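Local coordinates for RabGAP/TBC protein (Chlamydomonas reinhardtii, PDB 4P17) that is of unknown function but carries an all-helical TBC domain of the RabGAP family and may interact with Rab GTPases in the flagellum, at residues W75-T80 with T249-F254; E181-P186 with E256-L261; Q216-I221 with D274-V279; F262-A267 with A304-H309. One frame throughout, in Å; residues are numbered along the deposited sequence.

Interaction 1. Residues W75-T80 with T249-F254; sequences WVWMET and TWDSLF
Helices 73-80 and 243-256 of the TBC domain meet here through an aromatic cluster of Trp77, Trp250 and Phe254; Arg73 and Trp77 have the spacing of the family's RxxxW signature. Trp77 starts with CG anti to its carbonyl carbon (chi1 -73°), its CB 4.1 Å from Phe254 CD2. Over the pyrrole part, Phe254 presents its edge in a T-shaped pair, planes at 61°, and Trp77 CD2 is 3.5 Å from Phe254 CD2. At the indole edge, NE1 of Trp77 donates to the anti lone pair of Asp251 OD1 at 2.8 Å (angle 151°), while Asp251 OD2 pairs with Arg73. Farther out, Trp77 CH2 reaches Trp250 CE3 at 3.6 Å. An alanine at Trp77 would probably loosen the buried interface, since both the ring contacts and the N-H bond to Asp251 go with the indole. Beside the cluster, water 1 lies 2.9 Å from Thr80 OG1 and donates to Asp251 O at 3.0 Å.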
loop_
_atom_site.group_PDB
_atom_site.type_symbol
_atom_site.label_atom_id
_atom_site.label_comp_id
_atom_site.label_asym_id
_atom_site.label_seq_id
_atom_site.Cartn_x
_atom_site.Cartn_y
_atom_site.Cartn_z
ATOM N N TRP A 75 3.317 9.508 -12.187
ATOM C CA TRP A 75 2.375 10.314 -12.974
ATOM C C TRP A 75 0.921 10.139 -12.501
ATOM O O TRP A 75 0.199 11.109 -12.204
ATOM C CB TRP A 75 2.500 9.947 -14.470
ATOM C CG TRP A 75 1.633 10.759 -15.371
ATOM C CD1 TRP A 75 1.609 12.115 -15.481
ATOM C CD2 TRP A 75 0.664 10.263 -16.316
ATOM N NE1 TRP A 75 0.685 12.500 -16.434
ATOM C CE2 TRP A 75 0.091 11.380 -16.954
ATOM C CE3 TRP A 75 0.239 8.994 -16.681
ATOM C CZ2 TRP A 75 -0.887 11.250 -17.937
ATOM C CZ3 TRP A 75 -0.736 8.867 -17.634
ATOM C CH2 TRP A 75 -1.283 9.981 -18.260
ATOM N N VAL A 76 0.477 8.892 -12.451
ATOM C CA VAL A 76 -0.910 8.607 -12.111
ATOM C C VAL A 76 -1.221 8.807 -10.631
ATOM O O VAL A 76 -2.236 9.380 -10.293
ATOM C CB VAL A 76 -1.271 7.161 -12.494
ATOM C CG1 VAL A 76 -2.709 6.846 -12.141
ATOM C CG2 VAL A 76 -1.021 6.925 -13.979
ATOM N N TRP A 77 -0.389 8.269 -9.743
ATOM C CA TRP A 77 -0.674 8.402 -8.326
ATOM C C TRP A 77 -0.748 9.838 -7.874
ATOM O O TRP A 77 -1.590 10.190 -7.074
ATOM C CB TRP A 77 0.380 7.730 -7.491
ATOM C CG TRP A 77 0.337 6.262 -7.503
ATOM C CD1 TRP A 77 -0.540 5.456 -8.192
ATOM C CD2 TRP A 77 1.218 5.386 -6.793
ATOM N NE1 TRP A 77 -0.236 4.129 -7.961
ATOM C CE2 TRP A 77 0.845 4.069 -7.115
ATOM C CE3 TRP A 77 2.315 5.589 -5.959
ATOM C CZ2 TRP A 77 1.503 2.962 -6.580
ATOM C CZ3 TRP A 77 2.971 4.493 -5.439
ATOM C CH2 TRP A 77 2.558 3.189 -5.744
ATOM N N MET A 78 0.202 10.635 -8.332
ATOM C CA MET A 78 0.302 12.015 -7.856
ATOM C C MET A 78 -0.916 12.822 -8.301
ATOM O O MET A 78 -1.373 13.709 -7.587
ATOM C CB MET A 78 1.576 12.668 -8.335
ATOM C CG MET A 78 2.870 12.096 -7.727
ATOM S SD MET A 78 3.044 12.234 -5.937
ATOM C CE MET A 78 3.227 14.010 -5.741
ATOM N N GLU A 79 -1.466 12.483 -9.457
ATOM C CA GLU A 79 -2.695 13.137 -9.924
ATOM C C GLU A 79 -3.978 12.572 -9.277
ATOM O O GLU A 79 -4.758 13.308 -8.669
ATOM C CB GLU A 79 -2.797 13.016 -11.450
ATOM C CG GLU A 79 -4.050 13.660 -12.057
ATOM C CD GLU A 79 -4.088 15.159 -11.869
ATOM O OE1 GLU A 79 -3.042 15.748 -11.513
ATOM O OE2 GLU A 79 -5.169 15.750 -12.066
ATOM N N THR A 80 -4.212 11.264 -9.377
ATOM C CA THR A 80 -5.450 10.729 -8.809
ATOM C C THR A 80 -5.547 10.898 -7.278
ATOM O O THR A 80 -6.641 11.017 -6.752
ATOM C CB THR A 80 -5.633 9.223 -9.139
ATOM O OG1 THR A 80 -4.551 8.466 -8.594
ATOM C CG2 THR A 80 -5.660 8.989 -10.612
ATOM N N THR A 249 -2.560 -2.720 -5.054
ATOM C CA THR A 249 -3.553 -2.252 -4.079
ATOM C C THR A 249 -3.519 -0.712 -4.006
ATOM O O THR A 249 -4.560 -0.032 -3.921
ATOM C CB THR A 249 -3.366 -2.849 -2.658
ATOM O OG1 THR A 249 -2.288 -2.221 -1.962
ATOM C CG2 THR A 249 -3.146 -4.360 -2.688
ATOM N N TRP A 250 -2.320 -0.169 -4.080
ATOM C CA TRP A 250 -2.145 1.279 -3.977
ATOM C C TRP A 250 -2.678 1.999 -5.209
ATOM O O TRP A 250 -3.283 3.098 -5.100
ATOM C CB TRP A 250 -0.663 1.598 -3.763
ATOM C CG TRP A 250 -0.150 1.292 -2.347
ATOM C CD1 TRP A 250 -0.790 0.535 -1.353
ATOM C CD2 TRP A 250 1.086 1.743 -1.773
ATOM N NE1 TRP A 250 -0.004 0.523 -0.211
ATOM C CE2 TRP A 250 1.152 1.238 -0.451
ATOM C CE3 TRP A 250 2.146 2.541 -2.249
ATOM C CZ2 TRP A 250 2.246 1.497 0.405
ATOM C CZ3 TRP A 250 3.241 2.789 -1.385
ATOM C CH2 TRP A 250 3.266 2.273 -0.079
ATOM N N ASP A 251 -2.479 1.399 -6.382
ATOM C CA ASP A 251 -3.099 1.923 -7.621
ATOM C C ASP A 251 -4.565 2.260 -7.375
ATOM O O ASP A 251 -5.017 3.363 -7.604
ATOM C CB ASP A 251 -3.034 0.940 -8.793
ATOM C CG ASP A 251 -1.610 0.708 -9.322
ATOM O OD1 ASP A 251 -0.741 1.542 -9.044
ATOM O OD2 ASP A 251 -1.383 -0.306 -10.040
ATOM N N SER A 252 -5.324 1.285 -6.911
ATOM C CA SER A 252 -6.749 1.525 -6.685
ATOM C C SER A 252 -7.050 2.344 -5.424
ATOM O O SER A 252 -8.031 3.089 -5.399
ATOM C CB SER A 252 -7.487 0.201 -6.654
ATOM O OG SER A 252 -7.540 -0.308 -7.997
ATOM N N LEU A 253 -6.229 2.218 -4.389
ATOM C CA LEU A 253 -6.412 3.020 -3.180
ATOM C C LEU A 253 -6.349 4.515 -3.484
ATOM O O LEU A 253 -7.135 5.319 -2.955
ATOM C CB LEU A 253 -5.343 2.688 -2.129
ATOM C CG LEU A 253 -5.328 3.544 -0.853
ATOM C CD1 LEU A 253 -6.636 3.369 -0.064
ATOM C CD2 LEU A 253 -4.119 3.249 0.032
ATOM N N PHE A 254 -5.375 4.885 -4.302
ATOM C CA PHE A 254 -5.136 6.295 -4.626
ATOM C C PHE A 254 -6.156 6.836 -5.621
ATOM O O PHE A 254 -6.150 8.021 -5.901
ATOM C CB PHE A 254 -3.706 6.505 -5.199
ATOM C CG PHE A 254 -2.598 6.259 -4.181
ATOM C CD1 PHE A 254 -2.723 6.718 -2.878
ATOM C CD2 PHE A 254 -1.459 5.562 -4.517
ATOM C CE1 PHE A 254 -1.731 6.476 -1.943
ATOM C CE2 PHE A 254 -0.484 5.314 -3.572
ATOM C CZ PHE A 254 -0.625 5.773 -2.297
HETATM O O HOH W 1 -3.915 5.712 -9.066
#

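Interaction 2. Residues E181-P186 with E256-L261; sequences EDILYP and EGPKIL
The Gly257-Pro258 turn linking helices 243-256 and 259-271 of the all-helical TBC domain is met here by the end of helix 169-183 and the loop that follows it. Gly257 leaves the helix with positive phi (101°); a side chain there would be jammed against the preceding carbonyl and against CD of Pro258, so the backbone itself calls for glycine. Just after it, the carbonyl O of Pro258 receives the N-H of Leu261 at 2.9 Å.

No hydrogen bond crosses the contact, which is van der Waals, mostly between apolar groups. Pro258 has its CB directed toward the partner segment and takes the largest share of the buried surface, with CD 3.4 Å from the carbonyl oxygen of Ile183. On the Gly257 side, CG2 of Ile183, anti to its backbone N, lies 4.1 Å from Gly257 CA; the Ile183 side chain also packs on Leu253 and Phe254 of helix 243-256. A more buried touch joins Leu184 CD2 to Leu261 CD1 at 4.2 Å, the two side chains crossing at about a right angle. Toward solvent, Tyr185 swings its ring back to Pro258, which lies at the ring edge near its plane: Pro258 CG is 3.9 Å from Tyr185 CE1.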
loop_
_atom_site.group_PDB
_atom_site.type_symbol
_atom_site.label_atom_id
_atom_site.label_comp_id
_atom_site.label_asym_id
_atom_site.label_seq_id
_atom_site.Cartn_x
_atom_site.Cartn_y
_atom_site.Cartn_z
ATOM N N GLU A 181 -4.361 12.880 4.831
ATOM C CA GLU A 181 -5.284 13.983 5.028
ATOM C C GLU A 181 -6.590 13.858 4.252
ATOM O O GLU A 181 -7.613 14.380 4.704
ATOM C CB GLU A 181 -4.588 15.294 4.680
ATOM C CG GLU A 181 -3.321 15.477 5.503
ATOM C CD GLU A 181 -2.388 16.527 4.963
ATOM O OE1 GLU A 181 -2.825 17.480 4.258
ATOM O OE2 GLU A 181 -1.183 16.379 5.222
ATOM N N ASP A 182 -6.573 13.180 3.098
ATOM C CA ASP A 182 -7.697 13.267 2.142
ATOM C C ASP A 182 -8.284 11.902 1.773
ATOM O O ASP A 182 -9.455 11.796 1.475
ATOM C CB ASP A 182 -7.254 13.984 0.858
ATOM C CG ASP A 182 -6.728 15.380 1.137
ATOM O OD1 ASP A 182 -7.273 16.035 2.047
ATOM O OD2 ASP A 182 -5.788 15.815 0.458
ATOM N N ILE A 183 -7.458 10.869 1.814
ATOM C CA ILE A 183 -7.884 9.544 1.360
ATOM C C ILE A 183 -8.319 8.676 2.548
ATOM O O ILE A 183 -9.459 8.191 2.566
ATOM C CB ILE A 183 -6.798 8.860 0.575
ATOM C CG1 ILE A 183 -6.493 9.685 -0.692
ATOM C CG2 ILE A 183 -7.247 7.446 0.185
ATOM C CD1 ILE A 183 -5.395 9.085 -1.598
ATOM N N LEU A 184 -7.452 8.502 3.536
ATOM C CA LEU A 184 -7.815 7.718 4.725
ATOM C C LEU A 184 -8.750 8.543 5.610
ATOM O O LEU A 184 -8.765 9.763 5.535
ATOM C CB LEU A 184 -6.574 7.303 5.499
ATOM C CG LEU A 184 -5.548 6.442 4.732
ATOM C CD1 LEU A 184 -4.195 6.462 5.439
ATOM C CD2 LEU A 184 -6.016 5.021 4.550
ATOM N N TYR A 185 -9.534 7.883 6.455
ATOM C CA TYR A 185 -10.389 8.623 7.352
ATOM C C TYR A 185 -9.532 9.368 8.373
ATOM O O TYR A 185 -8.459 8.889 8.762
ATOM C CB TYR A 185 -11.367 7.704 8.045
ATOM C CG TYR A 185 -12.595 7.369 7.239
ATOM C CD1 TYR A 185 -12.515 7.059 5.895
ATOM C CD2 TYR A 185 -13.849 7.365 7.838
ATOM C CE1 TYR A 185 -13.660 6.741 5.159
ATOM C CE2 TYR A 185 -14.979 7.016 7.138
ATOM C CZ TYR A 185 -14.887 6.714 5.788
ATOM O OH TYR A 185 -16.025 6.394 5.076
ATOM N N PRO A 186 -9.988 10.548 8.797
ATOM C CA PRO A 186 -9.340 11.198 9.950
ATOM C C PRO A 186 -9.219 10.265 11.166
ATOM O O PRO A 186 -10.115 9.457 11.418
ATOM C CB PRO A 186 -10.271 12.372 10.238
ATOM C CG PRO A 186 -10.873 12.694 8.897
ATOM C CD PRO A 186 -11.132 11.354 8.302
ATOM N N GLU A 256 -9.768 5.082 -5.866
ATOM C CA GLU A 256 -11.103 4.750 -5.383
ATOM C C GLU A 256 -11.295 5.050 -3.902
ATOM O O GLU A 256 -12.422 5.178 -3.449
ATOM C CB GLU A 256 -11.389 3.262 -5.623
ATOM C CG GLU A 256 -11.343 2.857 -7.067
ATOM C CD GLU A 256 -11.887 1.483 -7.296
ATOM O OE1 GLU A 256 -12.901 1.104 -6.664
ATOM O OE2 GLU A 256 -11.296 0.784 -8.123
ATOM N N GLY A 257 -10.209 5.106 -3.136
ATOM C CA GLY A 257 -10.309 5.397 -1.710
ATOM C C GLY A 257 -10.219 4.185 -0.786
ATOM O O GLY A 257 -9.980 3.078 -1.232
ATOM N N PRO A 258 -10.466 4.387 0.508
ATOM C CA PRO A 258 -10.077 3.371 1.498
ATOM C C PRO A 258 -10.936 2.104 1.534
ATOM O O PRO A 258 -10.545 1.175 2.234
ATOM C CB PRO A 258 -10.187 4.110 2.832
ATOM C CG PRO A 258 -11.124 5.253 2.579
ATOM C CD PRO A 258 -11.060 5.591 1.126
ATOM N N LYS A 259 -12.072 2.047 0.841
ATOM C CA LYS A 259 -12.762 0.769 0.793
ATOM C C LYS A 259 -11.886 -0.324 0.174
ATOM O O LYS A 259 -12.072 -1.507 0.454
ATOM C CB LYS A 259 -14.071 0.881 0.031
ATOM C CG LYS A 259 -15.099 1.696 0.761
ATOM C CD LYS A 259 -16.400 1.627 0.043
ATOM C CE LYS A 259 -17.450 2.493 0.639
ATOM N NZ LYS A 259 -18.705 2.275 -0.151
ATOM N N ILE A 260 -10.939 0.062 -0.660
ATOM C CA ILE A 260 -9.956 -0.883 -1.198
ATOM C C ILE A 260 -9.301 -1.720 -0.083
ATOM O O ILE A 260 -8.940 -2.891 -0.271
ATOM C CB ILE A 260 -8.861 -0.102 -2.010
ATOM C CG1 ILE A 260 -9.488 0.590 -3.224
ATOM C CG2 ILE A 260 -7.697 -1.007 -2.458
ATOM C CD1 ILE A 260 -10.091 -0.390 -4.254
ATOM N N LEU A 261 -9.118 -1.131 1.096
ATOM C CA LEU A 261 -8.411 -1.875 2.131
ATOM C C LEU A 261 -9.213 -3.113 2.523
ATOM O O LEU A 261 -8.666 -4.213 2.518
ATOM C CB LEU A 261 -8.140 -0.987 3.322
ATOM C CG LEU A 261 -7.204 0.188 2.994
ATOM C CD1 LEU A 261 -7.016 1.000 4.255
ATOM C CD2 LEU A 261 -5.848 -0.283 2.391
#

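Interaction 3. Residues Q216-I221 with D274-V279; sequences QHFQAI and DNMLRV
Packing is tightest around His217, whose imidazole is carried toward the partner by a CG anti to the backbone N (chi1 -179°). Leu277 covers one face of this ring: its CA stands 3.9 Å from the centroid of the His217 ring and 18° off the normal, a CH-pi contact. The leucine side chain follows, CD2 of Leu277 coming within 3.5 Å of His217 CB. Deeper in, Phe218 and Met276 are both buried; Met276, extended at chi2, brings SD to the ring edge, 3.9 Å from Phe218 CZ and 84° off the normal, and the bend at chi3 turns only its CE. Met289 of helix 282-294 also touches Met276. The other side is looser and partly exposed. There, Ile221 CD1 comes no nearer than 4.2 Å to Val279 O. Replacing His217 with an alanine would probably loosen the junction, because the surface under Leu277 would go with the ring. Together these contacts set helix 212-221 against the end of the short helix 273-277, with a Met-aromatic pair on the buried side, in a helix-on-helix arrangement of the TBC domain.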
loop_
_atom_site.group_PDB
_atom_site.type_symbol
_atom_site.label_atom_id
_atom_site.label_comp_id
_atom_site.label_asym_id
_atom_site.label_seq_id
_atom_site.Cartn_x
_atom_site.Cartn_y
_atom_site.Cartn_z
ATOM N N GLN A 216 -17.132 -19.411 11.041
ATOM C CA GLN A 216 -17.348 -20.492 11.997
ATOM C C GLN A 216 -16.011 -20.963 12.559
ATOM O O GLN A 216 -15.857 -21.239 13.752
ATOM C CB GLN A 216 -18.076 -21.657 11.322
ATOM N N HIS A 217 -15.047 -21.022 11.661
ATOM C CA HIS A 217 -13.719 -21.486 11.961
ATOM C C HIS A 217 -13.002 -20.475 12.842
ATOM O O HIS A 217 -12.388 -20.848 13.826
ATOM C CB HIS A 217 -12.952 -21.744 10.673
ATOM C CG HIS A 217 -11.563 -22.247 10.904
ATOM N ND1 HIS A 217 -11.302 -23.396 11.620
ATOM C CD2 HIS A 217 -10.361 -21.742 10.538
ATOM C CE1 HIS A 217 -9.990 -23.574 11.688
ATOM N NE2 HIS A 217 -9.397 -22.583 11.045
ATOM N N PHE A 218 -13.096 -19.187 12.523
ATOM C CA PHE A 218 -12.474 -18.200 13.381
ATOM C C PHE A 218 -13.102 -18.186 14.765
ATOM O O PHE A 218 -12.401 -18.004 15.763
ATOM C CB PHE A 218 -12.562 -16.793 12.776
ATOM C CG PHE A 218 -11.612 -16.546 11.644
ATOM C CD1 PHE A 218 -10.638 -17.481 11.289
ATOM C CD2 PHE A 218 -11.698 -15.355 10.918
ATOM C CE1 PHE A 218 -9.755 -17.234 10.244
ATOM C CE2 PHE A 218 -10.823 -15.093 9.864
ATOM C CZ PHE A 218 -9.854 -16.032 9.521
ATOM N N GLN A 219 -14.424 -18.331 14.839
ATOM C CA GLN A 219 -15.086 -18.446 16.143
ATOM C C GLN A 219 -14.606 -19.658 16.936
ATOM O O GLN A 219 -14.268 -19.534 18.115
ATOM C CB GLN A 219 -16.596 -18.550 15.978
ATOM N N ALA A 220 -14.602 -20.826 16.302
ATOM C CA ALA A 220 -14.171 -22.048 16.986
ATOM C C ALA A 220 -12.762 -21.951 17.567
ATOM O O ALA A 220 -12.492 -22.537 18.640
ATOM C CB ALA A 220 -14.250 -23.229 16.044
ATOM N N ILE A 221 -11.842 -21.268 16.870
ATOM C CA ILE A 221 -10.452 -21.224 17.356
ATOM C C ILE A 221 -10.166 -19.907 18.073
ATOM O O ILE A 221 -9.054 -19.686 18.538
ATOM C CB ILE A 221 -9.409 -21.446 16.227
ATOM C CG1 ILE A 221 -9.381 -20.273 15.239
ATOM C CG2 ILE A 221 -9.682 -22.789 15.502
ATOM C CD1 ILE A 221 -8.287 -20.384 14.190
ATOM N N ASP A 274 -9.251 -22.092 2.013
ATOM C CA ASP A 274 -9.032 -23.534 2.089
ATOM C C ASP A 274 -7.874 -23.829 3.044
ATOM O O ASP A 274 -7.957 -24.716 3.909
ATOM C CB ASP A 274 -8.761 -24.089 0.686
ATOM C CG ASP A 274 -8.272 -25.526 0.693
ATOM O OD1 ASP A 274 -7.106 -25.768 1.077
ATOM O OD2 ASP A 274 -9.050 -26.412 0.278
ATOM N N ASN A 275 -6.811 -23.054 2.893
ATOM C CA ASN A 275 -5.616 -23.173 3.739
ATOM C C ASN A 275 -5.888 -22.946 5.237
ATOM O O ASN A 275 -5.405 -23.711 6.103
ATOM C CB ASN A 275 -4.558 -22.176 3.265
ATOM C CG ASN A 275 -4.289 -22.276 1.767
ATOM O OD1 ASN A 275 -5.149 -21.965 0.928
ATOM N ND2 ASN A 275 -3.087 -22.707 1.427
ATOM N N MET A 276 -6.640 -21.888 5.534
ATOM C CA MET A 276 -6.934 -21.521 6.909
ATOM C C MET A 276 -7.858 -22.531 7.605
ATOM O O MET A 276 -7.744 -22.743 8.813
ATOM C CB MET A 276 -7.566 -20.120 6.968
ATOM C CG MET A 276 -6.537 -19.007 7.008
ATOM S SD MET A 276 -7.266 -17.354 6.966
ATOM C CE MET A 276 -7.909 -17.355 5.313
ATOM N N LEU A 277 -8.752 -23.158 6.858
ATOM C CA LEU A 277 -9.782 -23.981 7.501
ATOM C C LEU A 277 -9.172 -25.236 8.106
ATOM O O LEU A 277 -9.770 -25.847 8.997
ATOM C CB LEU A 277 -10.877 -24.374 6.519
ATOM C CG LEU A 277 -11.856 -23.269 6.114
ATOM C CD1 LEU A 277 -12.731 -23.777 4.994
ATOM C CD2 LEU A 277 -12.696 -22.806 7.303
ATOM N N ARG A 278 -7.990 -25.618 7.631
ATOM C CA ARG A 278 -7.322 -26.812 8.153
ATOM C C ARG A 278 -6.453 -26.526 9.374
ATOM O O ARG A 278 -5.873 -27.434 9.925
ATOM C CB ARG A 278 -6.470 -27.447 7.063
ATOM C CG ARG A 278 -7.251 -27.940 5.852
ATOM C CD ARG A 278 -6.321 -28.437 4.755
ATOM N NE ARG A 278 -5.363 -27.403 4.359
ATOM C CZ ARG A 278 -4.164 -27.231 4.909
ATOM N NH1 ARG A 278 -3.747 -28.026 5.886
ATOM N NH2 ARG A 278 -3.376 -26.258 4.479
ATOM N N VAL A 279 -6.393 -25.272 9.828
ATOM C CA VAL A 279 -5.530 -24.914 10.945
ATOM C C VAL A 279 -6.373 -24.725 12.189
ATOM O O VAL A 279 -7.241 -23.885 12.214
ATOM C CB VAL A 279 -4.719 -23.627 10.665
ATOM C CG1 VAL A 279 -3.874 -23.249 11.871
ATOM C CG2 VAL A 279 -3.829 -23.818 9.453
#

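Interaction 4. Residues F262-A267 with A304-H309; sequences FRVALA and ATAFDH
Two donors grip the carbonyl oxygen of Arg263. The first is the ordinary helical one, Ala267 N at 3.1 Å; the second is water 2, which donates to Arg263 O at 2.8 Å. The same water gives its other proton to Ala306 O, also at 2.8 Å, so a single molecule ties the backbone of helix 259-271 to the last turn of helix 299-306. No direct hydrogen bond crosses between the two segments.

Beside the water the chains come very close, with Ala267 CA 4.8 Å from Ala306 CA. This is alanine-mediated helix packing within the helical bundle: with only a methyl on each side at the crossing point, the backbones can approach this far. Ala306 CB faces the helix, 3.6 Å from Arg263 O and 4.0 Å from Ala267 CB, and its flank is met by Val264 CG2, which lies 4.1 Å from Ala306 CB. Thr305 adds another methyl. Its CG2, anti to the backbone N, sits 3.8 Å from Ala267 CB, while its OG1 turns back to the carbonyl of Val301. Arg263 starts toward the partner at CB, but its extended chain carries the guanidinium away. Past the helix end, Phe307 points its CB away from helix 259-271, yet its ring packs on Ile260 and forms a cation-pi pair with Arg65.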
loop_
_atom_site.group_PDB
_atom_site.type_symbol
_atom_site.label_atom_id
_atom_site.label_comp_id
_atom_site.label_asym_id
_atom_site.label_seq_id
_atom_site.Cartn_x
_atom_site.Cartn_y
_atom_site.Cartn_z
ATOM N N PHE A 262 -10.511 -2.973 2.793
ATOM C CA PHE A 262 -11.225 -4.160 3.240
ATOM C C PHE A 262 -11.544 -5.048 2.029
ATOM O O PHE A 262 -11.661 -6.258 2.187
ATOM C CB PHE A 262 -12.484 -3.825 4.073
ATOM C CG PHE A 262 -13.585 -3.061 3.344
ATOM C CD1 PHE A 262 -14.375 -3.682 2.386
ATOM C CD2 PHE A 262 -13.880 -1.738 3.689
ATOM C CE1 PHE A 262 -15.407 -2.997 1.761
ATOM C CE2 PHE A 262 -14.909 -1.050 3.069
ATOM C CZ PHE A 262 -15.685 -1.671 2.124
ATOM N N ARG A 263 -11.631 -4.490 0.823
ATOM C CA ARG A 263 -11.935 -5.355 -0.324
ATOM C C ARG A 263 -10.757 -6.262 -0.609
ATOM O O ARG A 263 -10.927 -7.445 -0.951
ATOM C CB ARG A 263 -12.323 -4.537 -1.548
ATOM C CG ARG A 263 -13.706 -3.971 -1.352
ATOM C CD ARG A 263 -14.191 -2.913 -2.328
ATOM N NE ARG A 263 -15.591 -2.609 -2.000
ATOM C CZ ARG A 263 -16.288 -1.558 -2.433
ATOM N NH1 ARG A 263 -15.750 -0.649 -3.223
ATOM N NH2 ARG A 263 -17.540 -1.414 -2.056
ATOM N N VAL A 264 -9.551 -5.730 -0.465
ATOM C CA VAL A 264 -8.367 -6.546 -0.718
ATOM C C VAL A 264 -8.166 -7.537 0.467
ATOM O O VAL A 264 -7.766 -8.679 0.295
ATOM C CB VAL A 264 -7.131 -5.664 -0.943
ATOM C CG1 VAL A 264 -5.852 -6.503 -1.006
ATOM C CG2 VAL A 264 -7.297 -4.917 -2.237
ATOM N N ALA A 265 -8.421 -7.074 1.670
ATOM C CA ALA A 265 -8.308 -7.935 2.836
ATOM C C ALA A 265 -9.237 -9.146 2.707
ATOM O O ALA A 265 -8.821 -10.291 2.960
ATOM C CB ALA A 265 -8.614 -7.137 4.060
ATOM N N LEU A 266 -10.479 -8.908 2.294
ATOM C CA LEU A 266 -11.436 -10.008 2.124
ATOM C C LEU A 266 -10.929 -10.951 1.038
ATOM O O LEU A 266 -11.015 -12.175 1.187
ATOM C CB LEU A 266 -12.838 -9.505 1.743
ATOM C CG LEU A 266 -13.800 -10.687 1.590
ATOM C CD1 LEU A 266 -14.112 -11.275 2.975
ATOM C CD2 LEU A 266 -15.028 -10.295 0.868
ATOM N N ALA A 267 -10.396 -10.379 -0.046
ATOM C CA ALA A 267 -9.904 -11.200 -1.153
ATOM C C ALA A 267 -8.781 -12.118 -0.671
ATOM O O ALA A 267 -8.714 -13.272 -1.064
ATOM C CB ALA A 267 -9.430 -10.325 -2.310
ATOM N N ALA A 304 -8.431 -8.864 -9.055
ATOM C CA ALA A 304 -9.633 -9.345 -9.693
ATOM C C ALA A 304 -10.559 -9.986 -8.637
ATOM O O ALA A 304 -11.799 -9.840 -8.672
ATOM C CB ALA A 304 -9.281 -10.324 -10.776
ATOM N N THR A 305 -9.963 -10.667 -7.669
ATOM C CA THR A 305 -10.782 -11.279 -6.625
ATOM C C THR A 305 -11.391 -10.177 -5.747
ATOM O O THR A 305 -12.567 -10.240 -5.408
ATOM C CB THR A 305 -9.991 -12.293 -5.778
ATOM O OG1 THR A 305 -9.485 -13.326 -6.640
ATOM C CG2 THR A 305 -10.876 -12.922 -4.712
ATOM N N ALA A 306 -10.616 -9.146 -5.422
ATOM C CA ALA A 306 -11.131 -8.041 -4.611
ATOM C C ALA A 306 -12.356 -7.374 -5.209
ATOM O O ALA A 306 -13.230 -6.874 -4.471
ATOM C CB ALA A 306 -10.032 -6.992 -4.396
ATOM N N PHE A 307 -12.448 -7.368 -6.537
ATOM C CA PHE A 307 -13.557 -6.670 -7.192
ATOM C C PHE A 307 -14.623 -7.591 -7.761
ATOM O O PHE A 307 -15.512 -7.095 -8.478
ATOM C CB PHE A 307 -13.062 -5.782 -8.342
ATOM C CG PHE A 307 -12.002 -4.792 -7.936
ATOM C CD1 PHE A 307 -12.313 -3.742 -7.071
ATOM C CD2 PHE A 307 -10.718 -4.892 -8.444
ATOM C CE1 PHE A 307 -11.354 -2.835 -6.691
ATOM C CE2 PHE A 307 -9.744 -3.985 -8.084
ATOM C CZ PHE A 307 -10.061 -2.953 -7.185
ATOM N N ASP A 308 -14.589 -8.898 -7.440
ATOM C CA ASP A 308 -15.425 -9.858 -8.174
ATOM C C ASP A 308 -16.920 -9.810 -7.888
ATOM O O ASP A 308 -17.698 -10.375 -8.653
ATOM C CB ASP A 308 -14.934 -11.317 -7.969
ATOM C CG ASP A 308 -15.185 -11.902 -6.562
ATOM O OD1 ASP A 308 -16.077 -11.476 -5.795
ATOM O OD2 ASP A 308 -14.454 -12.873 -6.233
ATOM N N HIS A 309 -17.348 -9.159 -6.819
ATOM C CA HIS A 309 -18.806 -9.069 -6.581
ATOM C C HIS A 309 -19.497 -10.438 -6.413
ATOM O O HIS A 309 -20.724 -10.546 -6.548
ATOM C CB HIS A 309 -19.530 -8.346 -7.735
ATOM C CG HIS A 309 -19.042 -6.959 -8.013
ATOM N ND1 HIS A 309 -19.056 -6.412 -9.278
ATOM C CD2 HIS A 309 -18.558 -5.998 -7.192
ATOM C CE1 HIS A 309 -18.588 -5.178 -9.226
ATOM N NE2 HIS A 309 -18.282 -4.901 -7.971
HETATM O O HOH W 2 -13.438 -8.122 -1.936
#

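Interactions 1, 2 and 4 form a continuous series around the consecutive helices 243-256 and 259-271. Interactions 1 and 2 have centres about 12 Å apart and touch, for instance through Phe254 and Ile183; interactions 2 and 4, with centres about 16 Å apart, share helix 259-271 and meet where Ile260 reaches Phe307. Interaction 3 stands apart, its centre about 35 Å from that of interaction 1 and on the opposite side of the chain's centre. Along the sequence, interactions 1 and 2 interleave, whereas both close before interaction 4 opens, and interaction 3 crosses all the others. Segments distant in sequence are thereby knitted into one all-helical body spanning the TBC domain.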